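Local coordinates for oligopeptide ABC transporter, periplasmic oligopeptide-binding protein, putative (Thermotoga maritima MSB8, PDB 5IPW) that probably binds oligopeptides in the periplasm and hands them to an ABC transporter for uptake, at residues A[441-454]-A[484-496]. Residues are numbered along the deposited sequence; the frame is centred on the assembly and turned at random.
Sequences FTITVTGQFHVDVW and AGDFDAMVWNMDR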
ATOM      1  N   PHE A 441     -31.793  17.022  -2.606  1.00 66.54           N
ATOM      2  CA  PHE A 441     -31.110  16.137  -3.537  1.00 65.44           C
ATOM      3  C   PHE A 441     -30.982  14.755  -2.938  1.00 63.17           C
ATOM      4  O   PHE A 441     -31.220  14.561  -1.749  1.00 65.48           O
ATOM      5  CB  PHE A 441     -29.742  16.687  -3.944  1.00 66.19           C
ATOM      6  CG  PHE A 441     -28.807  16.918  -2.796  1.00 70.46           C
ATOM      7  CD1 PHE A 441     -28.869  18.096  -2.061  1.00 72.44           C
ATOM      8  CD2 PHE A 441     -27.846  15.974  -2.463  1.00 71.83           C
ATOM      9  CE1 PHE A 441     -27.997  18.320  -1.008  1.00 72.62           C
ATOM     10  CE2 PHE A 441     -26.972  16.192  -1.409  1.00 71.87           C
ATOM     11  CZ  PHE A 441     -27.049  17.366  -0.681  1.00 72.32           C
ATOM     12  N   THR A 442     -30.625  13.795  -3.782  1.00 62.92           N
ATOM     13  CA  THR A 442     -30.522  12.400  -3.381  1.00 61.52           C
ATOM     14  C   THR A 442     -29.058  11.987  -3.239  1.00 59.63           C
ATOM     15  O   THR A 442     -28.242  12.241  -4.124  1.00 55.02           O
ATOM     16  CB  THR A 442     -31.230  11.486  -4.399  1.00 61.65           C
ATOM     17  OG1 THR A 442     -32.648  11.618  -4.248  1.00 61.45           O
ATOM     18  CG2 THR A 442     -30.848  10.023  -4.192  1.00 62.43           C
ATOM     19  N   ILE A 443     -28.743  11.354  -2.112  1.00 59.23           N
ATOM     20  CA  ILE A 443     -27.430  10.770  -1.893  1.00 58.03           C
ATOM     21  C   ILE A 443     -27.469   9.344  -2.401  1.00 54.98           C
ATOM     22  O   ILE A 443     -28.284   8.535  -1.952  1.00 52.03           O
ATOM     23  CB  ILE A 443     -27.039  10.764  -0.402  1.00 60.36           C
ATOM     24  CG1 ILE A 443     -26.956  12.196   0.131  1.00 61.10           C
ATOM     25  CG2 ILE A 443     -25.702  10.055  -0.204  1.00 60.85           C
ATOM     26  CD1 ILE A 443     -26.851  12.286   1.638  1.00 61.29           C
ATOM     27  N   THR A 444     -26.580   9.049  -3.342  1.00 54.55           N
ATOM     28  CA  THR A 444     -26.481   7.726  -3.924  1.00 53.23           C
ATOM     29  C   THR A 444     -25.363   6.956  -3.251  1.00 54.02           C
ATOM     30  O   THR A 444     -24.220   7.422  -3.207  1.00 51.72           O
ATOM     31  CB  THR A 444     -26.161   7.813  -5.422  1.00 53.42           C
ATOM     32  OG1 THR A 444     -27.104   8.681  -6.056  1.00 51.25           O
ATOM     33  CG2 THR A 444     -26.209   6.425  -6.069  1.00 52.76           C
ATOM     34  N   VAL A 445     -25.695   5.772  -2.740  1.00 54.75           N
ATOM     35  CA  VAL A 445     -24.708   4.887  -2.135  1.00 55.75           C
ATOM     36  C   VAL A 445     -24.869   3.478  -2.675  1.00 55.97           C
ATOM     37  O   VAL A 445     -25.839   3.171  -3.364  1.00 55.08           O
ATOM     38  CB  VAL A 445     -24.839   4.842  -0.593  1.00 56.78           C
ATOM     39  CG1 VAL A 445     -24.900   6.245  -0.017  1.00 57.24           C
ATOM     40  CG2 VAL A 445     -26.074   4.060  -0.160  1.00 56.42           C
ATOM     41  N   THR A 446     -23.904   2.624  -2.353  1.00 57.69           N
ATOM     42  CA  THR A 446     -24.044   1.186  -2.553  1.00 58.08           C
ATOM     43  C   THR A 446     -23.481   0.471  -1.325  1.00 58.81           C
ATOM     44  O   THR A 446     -22.334   0.692  -0.936  1.00 58.67           O
ATOM     45  CB  THR A 446     -23.380   0.711  -3.863  1.00 57.28           C
ATOM     46  OG1 THR A 446     -23.517  -0.709  -3.987  1.00 59.13           O
ATOM     47  CG2 THR A 446     -21.911   1.099  -3.922  1.00 57.87           C
ATOM     48  N   GLY A 447     -24.318  -0.345  -0.688  1.00 60.65           N
ATOM     49  CA  GLY A 447     -23.930  -1.073   0.518  1.00 63.07           C
ATOM     50  C   GLY A 447     -24.632  -0.582   1.770  1.00 63.35           C
ATOM     51  O   GLY A 447     -24.602   0.612   2.088  1.00 60.96           O
ATOM     52  N   GLN A 448     -25.237  -1.521   2.497  1.00 66.00           N
ATOM     53  CA  GLN A 448     -25.968  -1.215   3.731  1.00 68.59           C
ATOM     54  C   GLN A 448     -25.164  -0.373   4.726  1.00 67.23           C
ATOM     55  O   GLN A 448     -25.730   0.423   5.472  1.00 65.39           O
ATOM     56  CB  GLN A 448     -26.415  -2.514   4.414  1.00 71.73           C
ATOM     57  CG  GLN A 448     -27.310  -2.312   5.631  1.00 71.82           C
ATOM     58  CD  GLN A 448     -28.525  -1.465   5.317  1.00 71.54           C
ATOM     59  OE1 GLN A 448     -28.722  -0.398   5.900  1.00 67.52           O
ATOM     60  NE2 GLN A 448     -29.336  -1.926   4.369  1.00 71.08           N
ATOM     61  N   PHE A 449     -23.850  -0.567   4.747  1.00 66.72           N
ATOM     62  CA  PHE A 449     -23.001   0.182   5.649  1.00 65.85           C
ATOM     63  C   PHE A 449     -23.132   1.667   5.377  1.00 64.55           C
ATOM     64  O   PHE A 449     -23.379   2.438   6.295  1.00 67.79           O
ATOM     65  CB  PHE A 449     -21.538  -0.254   5.525  1.00 67.34           C
ATOM     66  CG  PHE A 449     -20.564   0.731   6.114  1.00 68.83           C
ATOM     67  CD1 PHE A 449     -20.544   0.973   7.483  1.00 69.32           C
ATOM     68  CD2 PHE A 449     -19.676   1.428   5.297  1.00 70.19           C
ATOM     69  CE1 PHE A 449     -19.651   1.886   8.028  1.00 71.21           C
ATOM     70  CE2 PHE A 449     -18.780   2.341   5.836  1.00 71.51           C
ATOM     71  CZ  PHE A 449     -18.769   2.571   7.204  1.00 72.17           C
ATOM     72  N   HIS A 450     -22.973   2.060   4.117  1.00 64.54           N
ATOM     73  CA  HIS A 450     -22.992   3.482   3.751  1.00 63.16           C
ATOM     74  C   HIS A 450     -24.375   4.118   3.942  1.00 62.28           C
ATOM     75  O   HIS A 450     -24.478   5.296   4.291  1.00 55.93           O
ATOM     76  CB  HIS A 450     -22.522   3.672   2.310  1.00 63.01           C
ATOM     77  CG  HIS A 450     -21.047   3.491   2.128  1.00 62.31           C
ATOM     78  ND1 HIS A 450     -20.127   4.435   2.530  1.00 61.04           N
ATOM     79  CD2 HIS A 450     -20.334   2.480   1.577  1.00 59.40           C
ATOM     80  CE1 HIS A 450     -18.910   4.012   2.239  1.00 58.62           C
ATOM     81  NE2 HIS A 450     -19.008   2.829   1.660  1.00 57.64           N
ATOM     82  N   VAL A 451     -25.428   3.336   3.709  1.00 62.51           N
ATOM     83  CA  VAL A 451     -26.791   3.772   4.001  1.00 63.76           C
ATOM     84  C   VAL A 451     -26.846   4.294   5.434  1.00 66.97           C
ATOM     85  O   VAL A 451     -27.207   5.448   5.668  1.00 69.92           O
ATOM     86  CB  VAL A 451     -27.802   2.615   3.836  1.00 64.09           C
ATOM     87  CG1 VAL A 451     -29.159   2.970   4.431  1.00 63.92           C
ATOM     88  CG2 VAL A 451     -27.948   2.237   2.368  1.00 63.56           C
ATOM     89  N   ASP A 452     -26.454   3.440   6.377  1.00 69.83           N
ATOM     90  CA  ASP A 452     -26.485   3.770   7.809  1.00 70.96           C
ATOM     91  C   ASP A 452     -25.756   5.068   8.121  1.00 68.82           C
ATOM     92  O   ASP A 452     -26.250   5.899   8.883  1.00 71.65           O
ATOM     93  CB  ASP A 452     -25.859   2.646   8.640  1.00 71.34           C
ATOM     94  CG  ASP A 452     -26.546   1.317   8.435  1.00 74.07           C
ATOM     95  OD1 ASP A 452     -27.684   1.318   7.923  1.00 77.30           O
ATOM     96  OD2 ASP A 452     -25.948   0.275   8.778  1.00 77.09           O
ATOM     97  N   VAL A 453     -24.582   5.234   7.524  1.00 65.65           N
ATOM     98  CA  VAL A 453     -23.756   6.418   7.756  1.00 65.41           C
ATOM     99  C   VAL A 453     -24.527   7.680   7.398  1.00 65.80           C
ATOM    100  O   VAL A 453     -24.685   8.584   8.224  1.00 65.04           O
ATOM    101  CB  VAL A 453     -22.458   6.389   6.919  1.00 64.93           C
ATOM    102  CG1 VAL A 453     -21.610   7.628   7.186  1.00 64.51           C
ATOM    103  CG2 VAL A 453     -21.654   5.127   7.206  1.00 66.25           C
ATOM    104  N   TRP A 454     -25.013   7.725   6.162  1.00 65.10           N
ATOM    105  CA  TRP A 454     -25.602   8.943   5.615  1.00 63.61           C
ATOM    106  C   TRP A 454     -27.073   9.110   5.981  1.00 62.83           C
ATOM    107  O   TRP A 454     -27.584  10.232   5.972  1.00 62.14           O
ATOM    108  CB  TRP A 454     -25.354   8.999   4.109  1.00 61.24           C
ATOM    109  CG  TRP A 454     -23.894   9.127   3.842  1.00 58.57           C
ATOM    110  CD1 TRP A 454     -23.000   8.111   3.650  1.00 56.60           C
ATOM    111  CD2 TRP A 454     -23.135  10.340   3.807  1.00 56.06           C
ATOM    112  NE1 TRP A 454     -21.740   8.620   3.472  1.00 56.28           N
ATOM    113  CE2 TRP A 454     -21.794   9.986   3.563  1.00 54.78           C
ATOM    114  CE3 TRP A 454     -23.461  11.694   3.945  1.00 56.12           C
ATOM    115  CZ2 TRP A 454     -20.780  10.936   3.453  1.00 54.93           C
ATOM    116  CZ3 TRP A 454     -22.450  12.641   3.832  1.00 54.18           C
ATOM    117  CH2 TRP A 454     -21.128  12.257   3.594  1.00 55.51           C
ATOM    118  N   ALA A 484     -22.578   7.951 -16.257  1.00 44.22           N
ATOM    119  CA  ALA A 484     -23.535   8.703 -17.056  1.00 44.70           C
ATOM    120  C   ALA A 484     -23.761  10.124 -16.531  1.00 45.21           C
ATOM    121  O   ALA A 484     -24.376  10.938 -17.210  1.00 46.48           O
ATOM    122  CB  ALA A 484     -24.851   7.951 -17.127  1.00 45.30           C
ATOM    123  N   GLY A 485     -23.266  10.417 -15.330  1.00 44.80           N
ATOM    124  CA  GLY A 485     -23.465  11.716 -14.694  1.00 42.74           C
ATOM    125  C   GLY A 485     -24.856  11.837 -14.094  1.00 45.33           C
ATOM    126  O   GLY A 485     -25.316  12.943 -13.798  1.00 44.40           O
ATOM    127  N   ASP A 486     -25.516  10.693 -13.900  1.00 46.36           N
ATOM    128  CA  ASP A 486     -26.909  10.646 -13.456  1.00 46.05           C
ATOM    129  C   ASP A 486     -26.943  10.479 -11.947  1.00 44.98           C
ATOM    130  O   ASP A 486     -27.299   9.421 -11.421  1.00 40.96           O
ATOM    131  CB  ASP A 486     -27.655   9.493 -14.151  1.00 47.65           C
ATOM    132  CG  ASP A 486     -29.169   9.567 -13.971  1.00 49.02           C
ATOM    133  OD1 ASP A 486     -29.655  10.348 -13.123  1.00 51.52           O
ATOM    134  OD2 ASP A 486     -29.878   8.841 -14.693  1.00 49.96           O
ATOM    135  N   PHE A 487     -26.561  11.546 -11.257  1.00 44.47           N
ATOM    136  CA  PHE A 487     -26.587  11.566  -9.806  1.00 43.50           C
ATOM    137  C   PHE A 487     -26.441  12.996  -9.295  1.00 43.80           C
ATOM    138  O   PHE A 487     -25.940  13.872  -9.996  1.00 44.01           O
ATOM    139  CB  PHE A 487     -25.468  10.678  -9.232  1.00 42.41           C
ATOM    140  CG  PHE A 487     -24.086  11.143  -9.581  1.00 41.14           C
ATOM    141  CD1 PHE A 487     -23.491  10.770 -10.777  1.00 41.42           C
ATOM    142  CD2 PHE A 487     -23.381  11.967  -8.720  1.00 41.60           C
ATOM    143  CE1 PHE A 487     -22.220  11.210 -11.105  1.00 41.15           C
ATOM    144  CE2 PHE A 487     -22.106  12.409  -9.042  1.00 41.21           C
ATOM    145  CZ  PHE A 487     -21.527  12.032 -10.235  1.00 41.05           C
ATOM    146  N   ASP A 488     -26.888  13.206  -8.064  1.00 45.55           N
ATOM    147  CA  ASP A 488     -26.663  14.445  -7.337  1.00 47.99           C
ATOM    148  C   ASP A 488     -25.391  14.325  -6.506  1.00 49.88           C
ATOM    149  O   ASP A 488     -24.533  15.214  -6.523  1.00 48.69           O
ATOM    150  CB  ASP A 488     -27.848  14.741  -6.409  1.00 48.49           C
ATOM    151  CG  ASP A 488     -29.177  14.720  -7.131  1.00 47.34           C
ATOM    152  OD1 ASP A 488     -29.230  15.223  -8.262  1.00 51.74           O
ATOM    153  OD2 ASP A 488     -30.165  14.204  -6.576  1.00 46.76           O
ATOM    154  N   ALA A 489     -25.285  13.222  -5.768  1.00 52.74           N
ATOM    155  CA  ALA A 489     -24.130  12.975  -4.914  1.00 53.78           C
ATOM    156  C   ALA A 489     -23.825  11.479  -4.768  1.00 55.50           C
ATOM    157  O   ALA A 489     -24.738  10.653  -4.644  1.00 54.53           O
ATOM    158  CB  ALA A 489     -24.353  13.606  -3.556  1.00 51.96           C
ATOM    159  N   MET A 490     -22.529  11.163  -4.777  1.00 56.74           N
ATOM    160  CA  MET A 490     -22.013   9.796  -4.668  1.00 57.30           C
ATOM    161  C   MET A 490     -21.142   9.652  -3.424  1.00 57.98           C
ATOM    162  O   MET A 490     -20.221  10.459  -3.209  1.00 56.43           O
ATOM    163  CB  MET A 490     -21.130   9.476  -5.879  1.00 58.62           C
ATOM    164  CG  MET A 490     -21.857   9.340  -7.204  1.00 59.17           C
ATOM    165  SD  MET A 490     -22.727   7.773  -7.320  1.00 63.33           S
ATOM    166  CE  MET A 490     -23.133   7.731  -9.054  1.00 66.64           C
ATOM    167  N   VAL A 491     -21.401   8.622  -2.619  1.00 57.41           N
ATOM    168  CA  VAL A 491     -20.505   8.310  -1.503  1.00 58.59           C
ATOM    169  C   VAL A 491     -19.620   7.104  -1.833  1.00 58.16           C
ATOM    170  O   VAL A 491     -20.040   6.148  -2.503  1.00 54.23           O
ATOM    171  CB  VAL A 491     -21.234   8.107  -0.135  1.00 59.75           C
ATOM    172  CG1 VAL A 491     -22.474   8.987  -0.028  1.00 60.52           C
ATOM    173  CG2 VAL A 491     -21.578   6.648   0.121  1.00 60.22           C
ATOM    174  N   TRP A 492     -18.388   7.174  -1.346  1.00 57.99           N
ATOM    175  CA  TRP A 492     -17.423   6.091  -1.475  1.00 59.51           C
ATOM    176  C   TRP A 492     -16.429   6.239  -0.335  1.00 59.72           C
ATOM    177  O   TRP A 492     -16.301   7.328   0.238  1.00 56.34           O
ATOM    178  CB  TRP A 492     -16.690   6.201  -2.811  1.00 59.03           C
ATOM    179  CG  TRP A 492     -15.946   4.966  -3.238  1.00 58.30           C
ATOM    180  CD1 TRP A 492     -14.588   4.786  -3.268  1.00 57.52           C
ATOM    181  CD2 TRP A 492     -16.519   3.755  -3.733  1.00 57.78           C
ATOM    182  NE1 TRP A 492     -14.288   3.534  -3.743  1.00 55.35           N
ATOM    183  CE2 TRP A 492     -15.455   2.881  -4.036  1.00 56.78           C
ATOM    184  CE3 TRP A 492     -17.829   3.323  -3.949  1.00 56.91           C
ATOM    185  CZ2 TRP A 492     -15.665   1.603  -4.536  1.00 56.22           C
ATOM    186  CZ3 TRP A 492     -18.032   2.054  -4.445  1.00 57.01           C
ATOM    187  CH2 TRP A 492     -16.959   1.208  -4.730  1.00 56.64           C
ATOM    188  N   ASN A 493     -15.728   5.158  -0.005  1.00 58.39           N
ATOM    189  CA  ASN A 493     -14.649   5.241   0.973  1.00 57.21           C
ATOM    190  C   ASN A 493     -13.498   6.029   0.380  1.00 55.33           C
ATOM    191  O   ASN A 493     -13.570   6.487  -0.756  1.00 52.18           O
ATOM    192  CB  ASN A 493     -14.183   3.853   1.406  1.00 60.03           C
ATOM    193  CG  ASN A 493     -13.560   3.060   0.270  1.00 61.11           C
ATOM    194  OD1 ASN A 493     -12.588   3.493  -0.356  1.00 62.49           O
ATOM    195  ND2 ASN A 493     -14.122   1.890  -0.004  1.00 62.22           N
ATOM    196  N   MET A 494     -12.434   6.191   1.150  1.00 56.39           N
ATOM    197  CA  MET A 494     -11.237   6.823   0.633  1.00 56.49           C
ATOM    198  C   MET A 494     -10.010   6.093   1.150  1.00 57.21           C
ATOM    199  O   MET A 494      -9.265   6.616   1.968  1.00 61.27           O
ATOM    200  CB  MET A 494     -11.210   8.291   1.035  1.00 55.86           C
ATOM    201  CG  MET A 494     -10.121   9.099   0.356  1.00 54.08           C
ATOM    202  SD  MET A 494      -9.592  10.447   1.417  1.00 53.11           S
ATOM    203  CE  MET A 494      -8.340  11.193   0.377  1.00 51.27           C
ATOM    204  N   ASP A 495      -9.811   4.875   0.662  1.00 59.41           N
ATOM    205  CA  ASP A 495      -8.624   4.088   1.009  1.00 61.90           C
ATOM    206  C   ASP A 495      -7.401   4.584   0.246  1.00 60.14           C
ATOM    207  O   ASP A 495      -7.487   5.551  -0.503  1.00 59.51           O
ATOM    208  CB  ASP A 495      -8.866   2.586   0.780  1.00 65.23           C
ATOM    209  CG  ASP A 495      -9.399   2.274  -0.610  1.00 69.84           C
ATOM    210  OD1 ASP A 495      -9.437   3.184  -1.469  1.00 72.17           O
ATOM    211  OD2 ASP A 495      -9.803   1.114  -0.837  1.00 73.82           O
ATOM    212  N   ARG A 496      -6.261   3.942   0.471  1.00 63.23           N
ATOM    213  CA  ARG A 496      -5.007   4.316  -0.174  1.00 64.84           C
ATOM    214  C   ARG A 496      -4.695   5.788   0.044  1.00 61.92           C
ATOM    215  O   ARG A 496      -4.386   6.516  -0.897  1.00 62.11           O
ATOM    216  CB  ARG A 496      -5.042   3.984  -1.667  1.00 69.31           C
ATOM    217  CG  ARG A 496      -5.406   2.537  -1.949  1.00 75.77           C
ATOM    218  CD  ARG A 496      -5.279   2.193  -3.421  1.00 81.33           C
ATOM    219  NE  ARG A 496      -6.212   1.131  -3.807  1.00 87.79           N
ATOM    220  CZ  ARG A 496      -7.475   1.319  -4.202  1.00 91.14           C
ATOM    221  NH1 ARG A 496      -8.003   2.541  -4.277  1.00 90.50           N
ATOM    222  NH2 ARG A 496      -8.221   0.269  -4.529  1.00 94.62           N
TER
HETATM  223  O   HOH W   1     -27.825  11.358  -6.752  1.00 47.43           O
HETATM  224  O   HOH W   2     -21.749   3.959  -1.535  1.00 56.07           O
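T444 ties strand 441-445 to the parallel strand 489-494 with two backbone bonds: its N donates to A489 O (2.8 Å), and its O accepts from V491 N (3.1 Å). At the start of this ladder a side chain takes over. D488 OD2 accepts from T442 N at 2.9 Å along a nearly straight N-H (170°), on the anti side of the carboxylate, while OD1 is engaged by H347.

Two waters extend the seam. One gives a hydrogen to T442 O (2.8 Å) and also bonds T444 OG1, a hydroxyl held in addition by E471. Further along, where the strands part, the other bridges T446 N and V491 O.

The apolar contact centres on V491, whose two methyls each have their own closest neighbours. CG1 meets I443 CG2 and lies over the W454 indole, 3.7 Å from the centroid of the five-membered ring and 15° off its normal, a CH-pi contact; V453 CG1 covers the opposite face. CG2 rests against V445 CG1 and approaches H450 ND1 (3.6 Å). With CG beside its backbone N (chi1 -65°), W454 reaches from the helix across to the sheet, and its NE1 bonds S339, as does H450 ND1. Replacing W454 with an alanine would probably leave V491 CG1 without its aromatic cover and S339 without the indole N-H.

On the other face of the sheet T444 and M490 run side by side, the sulfur SD 3.9 Å from T444 CB, both against F478 of helix 475-484.

Helices 448-462 and 475-484 thus pack on opposite faces, and strand 440-445 lies between 467-472 and 489-494: successive beta-alpha-beta crossovers, as expected in an alpha/beta lobe of a periplasmic solute-binding protein.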